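PDB 1WMX: COG3291: FOG: PKD repeat from Clostridium thermocellum, which serves as the family 30 carbohydrate-binding module of CelJ, a much longer multidomain protein that probably acts as a cellulase in cellulose degradation. Local coordinates for residues Thr50-Val55 and Thr169-Asp174; Leu67-Gly72 and Val155-Phe160; Tyr81-Tyr86 and Pro139-Met144. One frame throughout, in Å; residues are numbered along the deposited sequence.

Contact 1: residues Thr50-Val55 and Thr169-Asp174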
loop_
_atom_site.group_PDB
_atom_site.type_symbol
_atom_site.label_atom_id
_atom_site.label_comp_id
_atom_site.label_asym_id
_atom_site.label_seq_id
_atom_site.Cartn_x
_atom_site.Cartn_y
_atom_site.Cartn_z
ATOM N N THR B 50 -22.826 15.869 -1.397
ATOM C CA THR B 50 -22.188 14.570 -1.373
ATOM C C THR B 50 -20.721 14.609 -1.799
ATOM O O THR B 50 -20.228 15.623 -2.296
ATOM C CB THR B 50 -22.965 13.604 -2.259
ATOM O OG1 THR B 50 -22.943 14.080 -3.607
ATOM C CG2 THR B 50 -24.421 13.516 -1.791
ATOM N N LEU B 51 -20.023 13.501 -1.577
ATOM C CA LEU B 51 -18.623 13.393 -1.948
ATOM C C LEU B 51 -18.561 12.625 -3.272
ATOM O O LEU B 51 -19.002 11.480 -3.359
ATOM C CB LEU B 51 -17.870 12.654 -0.849
ATOM C CG LEU B 51 -16.349 12.732 -0.894
ATOM C CD1 LEU B 51 -15.896 14.197 -0.866
ATOM C CD2 LEU B 51 -15.782 11.959 0.285
ATOM N N ARG B 52 -18.015 13.260 -4.302
ATOM C CA ARG B 52 -17.925 12.657 -5.637
ATOM C C ARG B 52 -16.611 11.955 -5.973
ATOM O O ARG B 52 -15.547 12.579 -5.979
ATOM C CB ARG B 52 -18.197 13.728 -6.707
ATOM C CG ARG B 52 -18.203 13.211 -8.166
ATOM C CD ARG B 52 -17.973 14.374 -9.149
ATOM N NE ARG B 52 -18.781 15.516 -8.757
ATOM C CZ ARG B 52 -18.419 16.788 -8.859
ATOM N NH1 ARG B 52 -17.235 17.125 -9.365
ATOM N NH2 ARG B 52 -19.240 17.724 -8.400
ATOM N N LEU B 53 -16.703 10.657 -6.262
ATOM C CA LEU B 53 -15.547 9.854 -6.659
ATOM C C LEU B 53 -15.734 9.689 -8.169
ATOM O O LEU B 53 -16.495 8.828 -8.630
ATOM C CB LEU B 53 -15.562 8.498 -5.961
ATOM C CG LEU B 53 -14.445 7.521 -6.343
ATOM C CD1 LEU B 53 -13.096 8.117 -5.981
ATOM C CD2 LEU B 53 -14.649 6.186 -5.619
ATOM N N ASN B 54 -15.027 10.507 -8.936
ATOM C CA ASN B 54 -15.184 10.524 -10.383
ATOM C C ASN B 54 -13.959 10.172 -11.231
ATOM O O ASN B 54 -13.042 10.984 -11.398
ATOM C CB ASN B 54 -15.707 11.907 -10.777
ATOM C CG ASN B 54 -16.008 12.029 -12.255
ATOM O OD1 ASN B 54 -16.012 13.133 -12.797
ATOM N ND2 ASN B 54 -16.281 10.902 -12.909
ATOM N N VAL B 55 -13.960 8.954 -11.765
ATOM C CA VAL B 55 -12.887 8.491 -12.631
ATOM C C VAL B 55 -13.440 8.789 -14.021
ATOM O O VAL B 55 -14.267 8.044 -14.537
ATOM C CB VAL B 55 -12.641 6.974 -12.459
ATOM C CG1 VAL B 55 -11.522 6.518 -13.377
ATOM C CG2 VAL B 55 -12.278 6.677 -11.008
ATOM N N THR B 169 -18.502 6.895 -11.891
ATOM C CA THR B 169 -18.842 7.951 -10.950
ATOM C C THR B 169 -19.821 7.469 -9.898
ATOM O O THR B 169 -20.804 6.806 -10.212
ATOM C CB THR B 169 -19.482 9.149 -11.660
ATOM O OG1 THR B 169 -18.615 9.603 -12.702
ATOM C CG2 THR B 169 -19.730 10.288 -10.673
ATOM N N VAL B 170 -19.523 7.789 -8.643
ATOM C CA VAL B 170 -20.396 7.461 -7.521
ATOM C C VAL B 170 -20.376 8.678 -6.613
ATOM O O VAL B 170 -19.512 9.553 -6.735
ATOM C CB VAL B 170 -19.933 6.226 -6.708
ATOM C CG1 VAL B 170 -20.045 4.976 -7.552
ATOM C CG2 VAL B 170 -18.515 6.429 -6.203
ATOM N N TRP B 171 -21.341 8.729 -5.709
ATOM C CA TRP B 171 -21.470 9.819 -4.768
ATOM C C TRP B 171 -21.630 9.199 -3.390
ATOM O O TRP B 171 -22.350 8.218 -3.230
ATOM C CB TRP B 171 -22.696 10.655 -5.137
ATOM C CG TRP B 171 -22.502 11.482 -6.373
ATOM C CD1 TRP B 171 -22.032 12.771 -6.435
ATOM C CD2 TRP B 171 -22.760 11.087 -7.726
ATOM N NE1 TRP B 171 -21.993 13.198 -7.737
ATOM C CE2 TRP B 171 -22.434 12.186 -8.553
ATOM C CE3 TRP B 171 -23.239 9.912 -8.321
ATOM C CZ2 TRP B 171 -22.569 12.148 -9.948
ATOM C CZ3 TRP B 171 -23.373 9.868 -9.709
ATOM C CH2 TRP B 171 -23.038 10.981 -10.505
ATOM N N PHE B 172 -20.938 9.753 -2.402
ATOM C CA PHE B 172 -21.020 9.236 -1.043
ATOM C C PHE B 172 -21.743 10.245 -0.163
ATOM O O PHE B 172 -21.788 11.437 -0.457
ATOM C CB PHE B 172 -19.622 8.986 -0.440
ATOM C CG PHE B 172 -18.829 7.881 -1.109
ATOM C CD1 PHE B 172 -18.098 8.126 -2.270
ATOM C CD2 PHE B 172 -18.783 6.603 -0.550
ATOM C CE1 PHE B 172 -17.320 7.115 -2.864
ATOM C CE2 PHE B 172 -18.015 5.585 -1.132
ATOM C CZ PHE B 172 -17.279 5.847 -2.296
ATOM N N SER B 173 -22.289 9.760 0.936
ATOM C CA SER B 173 -22.982 10.618 1.876
ATOM C C SER B 173 -22.843 10.028 3.270
ATOM O O SER B 173 -22.732 8.815 3.425
ATOM C CB SER B 173 -24.468 10.720 1.502
ATOM O OG SER B 173 -25.175 11.495 2.456
ATOM N N ASP B 174 -22.818 10.891 4.277
ATOM C CA ASP B 174 -22.747 10.446 5.661
ATOM C C ASP B 174 -21.763 9.302 5.901
ATOM O O ASP B 174 -22.148 8.245 6.404
ATOM C CB ASP B 174 -24.151 10.003 6.108
ATOM C CG ASP B 174 -24.318 9.994 7.614
ATOM O OD1 ASP B 174 -25.302 9.394 8.098
ATOM O OD2 ASP B 174 -23.485 10.594 8.322
#
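Leu51 and Phe172 bond to each other twice through their backbones. Phe172 N donates to Leu51 O at 2.8 Å. Leu51 N returns a nearly straight bond to Phe172 O, with 165° at the hydrogen. Leu53 and Val170 form a second hydrogen-bonded pair, whose longer bond runs from Val170 N to Leu53 O at 3.2 Å. The non-hydrogen-bonded pair Arg52 and Trp171 sits between them. There Trp171 CA adds a CA-H...O contact to Leu51 O.

Arg52 and Trp171 send their side chains out side by side, on the same face as Asn54 and Thr169. Arg52 CG lies 3.8 Å from Trp171 NE1. The guanidinium is turned 70° from the indole plane, so the two do not stack flat. Their polar ends are held by other residues: Arg52 NH1 forms a salt bridge with Glu31, and Trp171 NE1 is hydrogen-bonded to Asp40. Thr50 meets the indole obliquely, with OG1 3.2 Å from Trp171 CD1. That hydroxyl stands between its own backbone N and carbonyl carbon (chi1 62°), and it is hydrogen-bonded to Val43 O. Thr169 CG2 sits over the rim of one indole face, 3.3 Å above the Trp171 ring plane.

The opposite face carries Leu51, Leu53, Val170 and Phe172, and is apolar. Leu53 CB packs on Val170 CG2 at 3.6 Å. It also touches the edge of the Phe172 ring at CE1, close to the ring plane. Leu51 O approaches the same ring at its edge. Phe172 then stacks with Phe160 and meets Phe89 at a steep angle. The pairing joins strands 48-55 and 168-178 in one sheet of an antiparallel beta-sandwich, with Leu51, Leu53, Val170 and Phe172 turned to the core between the two sheets.

Contact 2: residues Leu67-Gly72 and Val155-Phe160. With SO4 (sulfate ion), chain C.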
loop_
_atom_site.group_PDB
_atom_site.type_symbol
_atom_site.label_atom_id
_atom_site.label_comp_id
_atom_site.label_asym_id
_atom_site.label_seq_id
_atom_site.Cartn_x
_atom_site.Cartn_y
_atom_site.Cartn_z
ATOM N N LEU B 67 -7.367 9.074 -0.449
ATOM C CA LEU B 67 -7.147 8.924 0.986
ATOM C C LEU B 67 -7.936 9.992 1.739
ATOM O O LEU B 67 -7.774 11.184 1.497
ATOM C CB LEU B 67 -5.652 9.044 1.325
ATOM C CG LEU B 67 -4.706 8.006 0.695
ATOM C CD1 LEU B 67 -3.267 8.450 0.853
ATOM C CD2 LEU B 67 -4.916 6.650 1.337
ATOM N N LEU B 68 -8.805 9.554 2.643
ATOM C CA LEU B 68 -9.608 10.471 3.447
ATOM C C LEU B 68 -9.187 10.309 4.910
ATOM O O LEU B 68 -9.476 9.298 5.543
ATOM C CB LEU B 68 -11.093 10.154 3.276
ATOM C CG LEU B 68 -11.636 10.183 1.841
ATOM C CD1 LEU B 68 -13.070 9.696 1.833
ATOM C CD2 LEU B 68 -11.533 11.595 1.264
ATOM N N THR B 69 -8.502 11.313 5.444
ATOM C CA THR B 69 -8.017 11.249 6.811
ATOM C C THR B 69 -9.123 11.298 7.867
ATOM O O THR B 69 -10.189 11.884 7.652
ATOM C CB THR B 69 -7.025 12.395 7.103
ATOM O OG1 THR B 69 -7.703 13.644 6.975
ATOM C CG2 THR B 69 -5.856 12.378 6.120
ATOM N N LEU B 70 -8.848 10.675 9.013
ATOM C CA LEU B 70 -9.782 10.645 10.130
ATOM C C LEU B 70 -9.400 11.745 11.107
ATOM O O LEU B 70 -10.248 12.290 11.796
ATOM C CB LEU B 70 -9.720 9.290 10.845
ATOM C CG LEU B 70 -10.432 8.089 10.217
ATOM C CD1 LEU B 70 -10.057 7.930 8.763
ATOM C CD2 LEU B 70 -10.064 6.842 11.007
ATOM N N ARG B 71 -8.107 12.053 11.156
ATOM C CA ARG B 71 -7.576 13.077 12.051
ATOM C C ARG B 71 -6.485 13.928 11.405
ATOM O O ARG B 71 -5.433 14.158 12.004
ATOM C CB ARG B 71 -7.027 12.424 13.323
ATOM C CG ARG B 71 -8.097 11.890 14.275
ATOM C CD ARG B 71 -8.829 13.033 14.958
ATOM N NE ARG B 71 -9.785 12.582 15.966
ATOM C CZ ARG B 71 -11.027 12.184 15.708
ATOM N NH1 ARG B 71 -11.487 12.175 14.466
ATOM N NH2 ARG B 71 -11.816 11.800 16.703
ATOM N N GLY B 72 -6.742 14.379 10.179
ATOM C CA GLY B 72 -5.794 15.219 9.467
ATOM C C GLY B 72 -4.397 14.647 9.364
ATOM O O GLY B 72 -3.421 15.396 9.474
ATOM N N VAL B 155 -4.857 3.983 12.995
ATOM C CA VAL B 155 -5.461 4.261 11.697
ATOM C C VAL B 155 -5.432 5.735 11.300
ATOM O O VAL B 155 -5.779 6.616 12.103
ATOM C CB VAL B 155 -6.931 3.780 11.671
ATOM C CG1 VAL B 155 -7.551 4.054 10.305
ATOM C CG2 VAL B 155 -6.998 2.297 12.025
ATOM N N THR B 156 -5.034 6.002 10.055
ATOM C CA THR B 156 -4.986 7.385 9.577
ATOM C C THR B 156 -6.040 7.724 8.543
ATOM O O THR B 156 -6.630 8.791 8.603
ATOM C CB THR B 156 -3.619 7.755 8.928
ATOM O OG1 THR B 156 -3.370 6.893 7.810
ATOM C CG2 THR B 156 -2.495 7.658 9.942
ATOM N N CYS B 157 -6.298 6.728 7.624
ATOM C CA CYS B 157 -7.217 7.101 6.559
ATOM C C CYS B 157 -8.058 5.948 6.091
ATOM O O CYS B 157 -7.792 4.785 6.361
ATOM C CB CYS B 157 -6.487 7.567 5.270
ATOM S SG CYS B 157 -5.099 8.766 5.541
ATOM N N LEU B 158 -9.010 6.350 5.538
ATOM C CA LEU B 158 -9.916 5.530 4.757
ATOM C C LEU B 158 -9.392 5.600 3.355
ATOM O O LEU B 158 -8.777 6.625 2.977
ATOM C CB LEU B 158 -11.328 6.090 4.932
ATOM C CG LEU B 158 -12.303 5.701 3.828
ATOM C CD1 LEU B 158 -12.656 4.213 3.824
ATOM C CD2 LEU B 158 -13.638 6.445 3.941
ATOM N N VAL B 159 -9.629 4.523 2.624
ATOM C CA VAL B 159 -9.103 4.429 1.264
ATOM C C VAL B 159 -10.136 3.897 0.267
ATOM O O VAL B 159 -10.754 2.850 0.465
ATOM C CB VAL B 159 -7.889 3.498 1.285
ATOM C CG1 VAL B 159 -6.914 3.774 0.145
ATOM C CG2 VAL B 159 -7.065 3.622 2.578
ATOM N N PHE B 160 -9.982 4.569 -0.947
ATOM C CA PHE B 160 -10.735 4.158 -2.139
ATOM C C PHE B 160 -9.614 3.920 -3.144
ATOM O O PHE B 160 -8.624 4.657 -3.157
ATOM C CB PHE B 160 -11.650 5.271 -2.674
ATOM C CG PHE B 160 -12.762 5.655 -1.738
ATOM C CD1 PHE B 160 -13.295 6.942 -1.771
ATOM C CD2 PHE B 160 -13.258 4.744 -0.808
ATOM C CE1 PHE B 160 -14.304 7.320 -0.887
ATOM C CE2 PHE B 160 -14.264 5.112 0.078
ATOM C CZ PHE B 160 -14.790 6.403 0.041
HETATM S S SO4 C . -15.172 13.085 14.533
HETATM O O1 SO4 C . -14.357 12.729 13.356
HETATM O O2 SO4 C . -16.544 12.571 14.351
HETATM O O3 SO4 C . -15.214 14.550 14.691
HETATM O O4 SO4 C . -14.571 12.479 15.737
HETATM O O HOH W 1 -5.659 11.019 9.873
#
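Leu68 and Leu158 form a backbone hydrogen-bonded pair between the non-hydrogen-bonded pairs Leu67-Val159 and Thr69-Cys157, in antiparallel strands whose directions differ by 145°. These are neighbouring strands of the five-stranded sheet of the beta-sandwich. Strand 101-106 flanks 155-161 on its other edge, where Thr156 and Cys157 both face Arg105 in a classic beta bulge.

Leu67 and Val159 lie side by side. Leu67 CD2 rests against both Val159 methyls, with CG1 the closer at 3.7 Å. Tyr113 of the second subunit also packs on Leu67. On the same face, with SG anti to its own carbonyl carbon (chi1 -46°), Cys157 brings the sulfur to Thr69 CG2, 3.7 Å away. Thr69 OG1 is hydrogen-bonded to Val20 O.

The other face is the inner one. Leu68 CD1 meets Leu158 CD2. The same Leu68 CD1 lies 3.8 Å from Phe160 CE1, obliquely to the ring. Ile13 of strand 11-14 touches both leucines. Leu70, already past the strand end, divides its two methyls: CD1 lies over the backbone at Thr156 O and Cys157 CA, while CD2 reaches Val155 CG1 at 3.8 Å.

Thr156 O accepts twice: from Leu70 N at 2.9 Å, and from water 1, which itself accepts from Arg71 N. The water thus extends the pairing beyond the last strand residue.

The exposed Arg71 side chain leads away from strand 155-160, with its chain bent at chi2 (-72°). Its NH1 bonds to Leu70 O from above the carbonyl plane. The guanidinium also holds a sulfate, probably from the crystallisation liquor, which Gln12 N binds too. Arg71 NH2 reaches sulfate O4 at 3.0 Å, and Arg71 NH1 reaches sulfate O1 at 3.1 Å.

Contact 3: residues Tyr81-Tyr86 and Pro139-Met144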
loop_
_atom_site.group_PDB
_atom_site.type_symbol
_atom_site.label_atom_id
_atom_site.label_comp_id
_atom_site.label_asym_id
_atom_site.label_seq_id
_atom_site.Cartn_x
_atom_site.Cartn_y
_atom_site.Cartn_z
ATOM N N TYR B 81 -13.456 -0.323 18.195
ATOM C CA TYR B 81 -14.646 -0.290 17.283
ATOM C C TYR B 81 -14.693 -1.583 16.451
ATOM O O TYR B 81 -15.665 -1.855 15.733
ATOM C CB TYR B 81 -14.602 0.882 16.304
ATOM C CG TYR B 81 -14.812 2.257 16.941
ATOM C CD1 TYR B 81 -13.855 2.772 17.816
ATOM C CD2 TYR B 81 -15.963 3.001 16.640
ATOM C CE1 TYR B 81 -14.034 4.041 18.380
ATOM C CE2 TYR B 81 -16.139 4.271 17.200
ATOM C CZ TYR B 81 -15.172 4.794 18.066
ATOM O OH TYR B 81 -15.333 6.036 18.595
ATOM N N VAL B 82 -13.566 -2.298 16.377
ATOM C CA VAL B 82 -13.430 -3.468 15.521
ATOM C C VAL B 82 -14.437 -4.604 15.698
ATOM O O VAL B 82 -15.127 -4.989 14.747
ATOM C CB VAL B 82 -12.020 -4.071 15.635
ATOM C CG1 VAL B 82 -11.907 -5.282 14.725
ATOM C CG2 VAL B 82 -10.968 -3.022 15.265
ATOM N N GLU B 83 -14.561 -5.119 16.962
ATOM C CA GLU B 83 -15.333 -6.369 17.163
ATOM C C GLU B 83 -16.845 -6.144 16.869
ATOM O O GLU B 83 -17.502 -7.067 16.349
ATOM C CB GLU B 83 -15.085 -6.997 18.663
ATOM C CG GLU B 83 -14.425 -8.411 18.628
ATOM C CD GLU B 83 -14.377 -8.981 17.221
ATOM O OE1 GLU B 83 -13.471 -9.819 16.908
ATOM O OE2 GLU B 83 -15.253 -8.617 16.372
ATOM N N ASN B 84 -17.451 -4.905 16.975
ATOM C CA ASN B 84 -18.883 -4.737 16.673
ATOM C C ASN B 84 -19.181 -3.551 15.735
ATOM O O ASN B 84 -20.322 -3.363 15.307
ATOM C CB ASN B 84 -19.677 -4.479 17.952
ATOM C CG ASN B 84 -19.416 -5.509 19.027
ATOM O OD1 ASN B 84 -19.726 -6.691 18.835
ATOM N ND2 ASN B 84 -18.861 -5.115 20.152
ATOM N N GLY B 85 -18.166 -2.769 15.413
ATOM C CA GLY B 85 -18.347 -1.556 14.575
ATOM C C GLY B 85 -18.440 -1.802 13.059
ATOM O O GLY B 85 -18.149 -2.884 12.547
ATOM N N TYR B 86 -18.854 -0.743 12.371
ATOM C CA TYR B 86 -18.998 -0.757 10.914
ATOM C C TYR B 86 -18.571 0.574 10.294
ATOM O O TYR B 86 -18.495 1.603 10.973
ATOM C CB TYR B 86 -20.467 -0.951 10.484
ATOM C CG TYR B 86 -21.186 -2.166 11.065
ATOM C CD1 TYR B 86 -21.526 -2.206 12.417
ATOM C CD2 TYR B 86 -21.524 -3.242 10.239
ATOM C CE1 TYR B 86 -22.202 -3.311 12.941
ATOM C CE2 TYR B 86 -22.204 -4.346 10.762
ATOM C CZ TYR B 86 -22.544 -4.378 12.115
ATOM O OH TYR B 86 -23.211 -5.449 12.635
ATOM N N PRO B 139 -18.392 -3.848 8.055
ATOM C CA PRO B 139 -17.936 -4.386 9.321
ATOM C C PRO B 139 -16.385 -4.414 9.408
ATOM O O PRO B 139 -15.713 -5.203 8.710
ATOM C CB PRO B 139 -18.555 -5.726 9.453
ATOM C CG PRO B 139 -19.235 -6.046 8.115
ATOM C CD PRO B 139 -19.062 -4.903 7.181
ATOM N N LEU B 140 -16.195 -3.709 10.116
ATOM C CA LEU B 140 -14.784 -3.542 10.546
ATOM C C LEU B 140 -14.106 -4.898 10.742
ATOM O O LEU B 140 -12.996 -5.132 10.240
ATOM C CB LEU B 140 -14.732 -2.774 11.886
ATOM C CG LEU B 140 -15.182 -1.307 11.775
ATOM C CD1 LEU B 140 -14.682 -0.432 12.932
ATOM C CD2 LEU B 140 -14.686 -0.621 10.502
ATOM N N ARG B 141 -14.611 -5.757 11.615
ATOM C CA ARG B 141 -13.909 -7.019 11.906
ATOM C C ARG B 141 -13.609 -7.746 10.580
ATOM O O ARG B 141 -12.592 -8.450 10.457
ATOM C CB ARG B 141 -14.796 -7.936 12.870
ATOM C CG ARG B 141 -16.183 -8.339 12.265
ATOM C CD ARG B 141 -17.301 -9.028 13.173
ATOM N NE ARG B 141 -18.222 -8.157 13.765
ATOM C CZ ARG B 141 -19.319 -7.433 13.503
ATOM N NH1 ARG B 141 -20.063 -7.410 12.373
ATOM N NH2 ARG B 141 -19.659 -6.547 14.430
ATOM N N ASP B 142 -14.277 -7.434 9.522
ATOM C CA ASP B 142 -14.026 -8.123 8.246
ATOM C C ASP B 142 -12.731 -7.617 7.561
ATOM O O ASP B 142 -12.149 -8.305 6.717
ATOM C CB ASP B 142 -15.181 -7.867 7.253
ATOM C CG ASP B 142 -16.499 -8.546 7.635
ATOM O OD1 ASP B 142 -17.504 -8.510 6.821
ATOM O OD2 ASP B 142 -16.608 -9.151 8.764
ATOM N N LEU B 143 -12.304 -6.420 7.944
ATOM C CA LEU B 143 -11.118 -5.757 7.339
ATOM C C LEU B 143 -9.896 -5.788 8.223
ATOM O O LEU B 143 -8.807 -6.226 7.786
ATOM C CB LEU B 143 -11.424 -4.272 7.101
ATOM C CG LEU B 143 -12.276 -4.023 5.868
ATOM C CD1 LEU B 143 -12.641 -2.547 5.680
ATOM C CD2 LEU B 143 -11.577 -4.451 4.581
ATOM N N MET B 144 -10.165 -5.313 9.403
ATOM C CA MET B 144 -9.196 -5.148 10.457
ATOM C C MET B 144 -9.011 -6.352 11.362
ATOM O O MET B 144 -8.835 -6.209 12.573
ATOM C CB MET B 144 -9.609 -4.039 11.368
ATOM C CG MET B 144 -9.694 -2.697 10.693
ATOM S SD MET B 144 -10.005 -1.428 11.879
ATOM C CE MET B 144 -10.223 0.129 11.071
HETATM O O HOH W 2 -17.032 -5.317 13.166
#
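Arg141 grips the backbone of Glu83 side-on. Arg141 NE and Arg141 NH2 both donate to Glu83 O, each at 2.9 Å. The oxygen lies in the guanidinium plane, and both nitrogens reach it from the same face of the Glu83 carbonyl. Arg141 CG stands between its backbone N and carbonyl carbon (chi1 61°), and the chain bends at chi3 (93°), which places NE beside Glu83 O. Glu83 OE2 lies 3.6 Å from Arg141 CB and makes a long salt bridge to NE. The other carboxylate oxygen, Glu83 OE1, forms a salt bridge with Lys145. The Tyr86 ring stands 83° from the guanidinium, with OH at the guanidinium edge, 3.7 Å from Arg141 NH1. Lys137 makes a cation-pi contact with the same ring.

The contact lies at one end of the beta-sandwich. A short, weakly bonded helix, 140-143, follows strand 134-139 here, and the loop 81-86 leads into strand 86-93. Tyr86 and Pro139 are a non-hydrogen-bonded antiparallel pair, and Tyr86 CD2 touches Pro139 CB. Leu140 N donates to Gly85 O at 3.2 Å. Water 2 donates to Val82 O and Gly85 O, accepts from Arg141 N, and lies above the rim of one guanidinium face.

Leu140 points into the loop, its CD1 3.6 Å from Tyr81 CB. Val82 CG2 meets Met144 SD at 3.9 Å, the two side chains crossing obliquely. Phe104 and Phe150 also pack against Met144.

In the fold
Strand 48-55 comes first and waits for strand 168-178, so contact 1 closes the widest loop. The chain then runs into strand 64-69, whose partner in contact 2 is strand 155-161. Loop 81-86 follows and meets 139-144 in contact 3. The three are nested: contact 3 lies inside contact 2, and contact 2 inside contact 1. Contacts 1 and 2 belong to different sheets and touch across the core, where Leu51 packs on Leu68 and Leu53 on Phe160. Contact 3 touches contact 2 through Met144 and Val155. It does not touch contact 1, and lies on the opposite side of the chain's centre from it.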